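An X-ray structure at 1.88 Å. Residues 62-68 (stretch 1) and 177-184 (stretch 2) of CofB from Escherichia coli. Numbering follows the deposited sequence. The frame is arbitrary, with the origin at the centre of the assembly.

Stretch 1 62-68: DLNSTMS
Stretch 2, residues 177-184: FKDIYVVE

How does stretch 1 enter the contact? It has no regular helix or strand; it opens with a type I beta turn from Asp-62 to Ser-65, closed by Ser-65 N to Asp-62 O at 3.0 Å. Asp-62 (phi/psi -78/125, chi1 t) touches nothing across the gap, but it braces the turn, its OD1 accepting a hydrogen bond from Asn-64 N at 2.8 Å.

What does the turn present to stretch 2? Leu-63 (-55/-23, rotamer m,t) points toward it and is buried. The partner is largely a strand, with Asp-179, Tyr-181 and Val-183 facing stretch 1 while Ile-180 points away. The CA atoms of Leu-63 and Asp-179 lie 8.4 Å apart. Leu-63 CD1 reaches Lys-178 CE at 4.1 Å, packing against the aliphatic part of an extended lysine (t,t,t,p), and Asp-179 CB at 4.2 Å. Asp-179 OD1 instead accepts a hydrogen bond from Ile-180 N at 2.7 Å.

Why does a tyrosine suit the middle? Tyr-181 (-116/149, chi1 m, chi2 -110°) is long enough to reach the turn: Leu-63 CB sits 3.9 Å from Tyr-181 CZ and 3.4 Å from Tyr-181 OH, while Leu-63 O lies over one ring face. Asn-64 (-98/-2, chi1 m) comes to the ring edge, and the Tyr-181 hydroxyl is hydrogen-bonded elsewhere in the structure.

How does the contact continue beyond the turn? Ser-65 (-80/164) and Thr-66 (-59/131) stay out of reach, their backbone extended, and Met-67 (-74/148) turns back toward the strand. The CA atoms of Met-67 and Val-183 are 9.9 Å apart, so the flexible methionine (m,t,p) spans the gap, placing SD 4.0 Å from CG1 of Val-183 (chi1 m). Both residues are buried. Ser-68 lies beyond reach, and the stretches together bury 285 Å², mostly through apolar packing.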

# COMPACT_ATOMS: atom_id res chain seq x y z
N ASP A 62 -0.77 44.82 9.22
CA ASP A 62 -2.15 45.16 8.92
C ASP A 62 -2.27 45.47 7.42
O ASP A 62 -1.55 46.33 6.92
CB ASP A 62 -2.60 46.36 9.77
CG ASP A 62 -4.09 46.68 9.64
OD1 ASP A 62 -4.69 46.47 8.57
OD2 ASP A 62 -4.66 47.18 10.64
N LEU A 63 -3.16 44.78 6.73
CA LEU A 63 -3.35 45.00 5.29
C LEU A 63 -3.66 46.46 4.95
O LEU A 63 -3.44 46.91 3.81
CB LEU A 63 -4.48 44.11 4.77
CG LEU A 63 -4.09 42.66 4.48
CD1 LEU A 63 -5.35 41.79 4.37
CD2 LEU A 63 -3.27 42.58 3.20
N ASN A 64 -4.16 47.20 5.93
CA ASN A 64 -4.59 48.57 5.68
C ASN A 64 -3.55 49.61 6.07
O ASN A 64 -3.76 50.80 5.86
CB ASN A 64 -5.92 48.83 6.40
CG ASN A 64 -7.03 47.97 5.86
OD1 ASN A 64 -7.37 48.04 4.68
ND2 ASN A 64 -7.59 47.12 6.72
N SER A 65 -2.43 49.16 6.62
CA SER A 65 -1.39 50.08 7.07
C SER A 65 -0.54 50.55 5.91
O SER A 65 -0.57 49.95 4.83
CB SER A 65 -0.50 49.42 8.12
OG SER A 65 -1.26 49.03 9.24
N THR A 66 0.21 51.63 6.13
CA THR A 66 1.07 52.21 5.10
C THR A 66 2.10 51.23 4.57
O THR A 66 2.83 50.61 5.35
CB THR A 66 1.83 53.42 5.64
OG1 THR A 66 0.96 54.21 6.46
CG2 THR A 66 2.38 54.25 4.47
N MET A 67 2.20 51.14 3.25
CA MET A 67 3.21 50.32 2.59
C MET A 67 4.57 50.99 2.70
O MET A 67 4.66 52.23 2.70
CB MET A 67 2.85 50.11 1.12
CG MET A 67 1.61 49.24 0.89
SD MET A 67 1.16 49.18 -0.86
CE MET A 67 2.65 48.47 -1.54
N SER A 68 5.62 50.19 2.78
CA SER A 68 6.98 50.73 2.89
C SER A 68 7.35 51.63 1.70
O SER A 68 6.89 51.41 0.58
CB SER A 68 7.99 49.59 2.99
OG SER A 68 9.31 50.09 3.07
N PHE A 177 -5.45 34.03 -2.72
CA PHE A 177 -5.07 35.36 -2.27
C PHE A 177 -5.75 35.70 -0.96
O PHE A 177 -6.97 35.59 -0.84
CB PHE A 177 -5.42 36.40 -3.32
CG PHE A 177 -4.86 36.08 -4.68
CD1 PHE A 177 -3.49 36.03 -4.88
CD2 PHE A 177 -5.70 35.84 -5.76
CE1 PHE A 177 -2.96 35.74 -6.13
CE2 PHE A 177 -5.19 35.55 -7.01
CZ PHE A 177 -3.82 35.50 -7.19
N LYS A 178 -4.96 36.13 0.02
CA LYS A 178 -5.50 36.60 1.29
C LYS A 178 -6.39 37.81 1.02
O LYS A 178 -7.49 37.93 1.56
CB LYS A 178 -4.37 36.95 2.26
CG LYS A 178 -4.84 37.32 3.66
CD LYS A 178 -3.69 37.81 4.52
CE LYS A 178 -4.16 38.18 5.92
NZ LYS A 178 -4.37 36.95 6.72
N ASP A 179 -5.90 38.70 0.17
CA ASP A 179 -6.73 39.77 -0.36
C ASP A 179 -6.04 40.42 -1.55
O ASP A 179 -4.89 40.09 -1.90
CB ASP A 179 -7.05 40.84 0.70
CG ASP A 179 -8.49 41.37 0.59
OD1 ASP A 179 -8.97 41.58 -0.55
OD2 ASP A 179 -9.14 41.56 1.63
N ILE A 180 -6.78 41.33 -2.17
CA ILE A 180 -6.32 42.04 -3.35
C ILE A 180 -6.67 43.51 -3.16
O ILE A 180 -7.83 43.83 -2.95
CB ILE A 180 -7.00 41.52 -4.62
CG1 ILE A 180 -6.64 40.04 -4.84
CG2 ILE A 180 -6.63 42.38 -5.81
CD1 ILE A 180 -7.44 39.37 -5.94
N TYR A 181 -5.66 44.37 -3.22
CA TYR A 181 -5.88 45.80 -3.03
C TYR A 181 -5.52 46.55 -4.30
O TYR A 181 -4.64 46.14 -5.05
CB TYR A 181 -5.04 46.35 -1.87
CG TYR A 181 -5.62 46.13 -0.51
CD1 TYR A 181 -6.12 47.19 0.23
CD2 TYR A 181 -5.69 44.86 0.05
CE1 TYR A 181 -6.65 47.00 1.50
CE2 TYR A 181 -6.22 44.65 1.30
CZ TYR A 181 -6.70 45.72 2.03
OH TYR A 181 -7.23 45.52 3.28
N VAL A 182 -6.21 47.66 -4.53
CA VAL A 182 -5.83 48.58 -5.59
C VAL A 182 -4.74 49.50 -5.06
O VAL A 182 -4.87 50.06 -3.96
CB VAL A 182 -7.03 49.40 -6.09
CG1 VAL A 182 -6.59 50.44 -7.10
CG2 VAL A 182 -8.08 48.48 -6.69
N VAL A 183 -3.66 49.66 -5.82
CA VAL A 183 -2.61 50.58 -5.42
C VAL A 183 -2.36 51.59 -6.53
O VAL A 183 -2.76 51.39 -7.67
CB VAL A 183 -1.31 49.84 -5.04
CG1 VAL A 183 -1.56 48.97 -3.80
CG2 VAL A 183 -0.80 48.98 -6.21
N GLU A 184 -1.70 52.69 -6.18
CA GLU A 184 -1.47 53.76 -7.13
C GLU A 184 -0.14 54.44 -6.86
O GLU A 184 0.39 54.40 -5.75
CB GLU A 184 -2.61 54.79 -7.06
CG GLU A 184 -2.71 55.48 -5.71
CD GLU A 184 -3.88 56.45 -5.61
OE1 GLU A 184 -5.05 56.01 -5.57
OE2 GLU A 184 -3.62 57.68 -5.55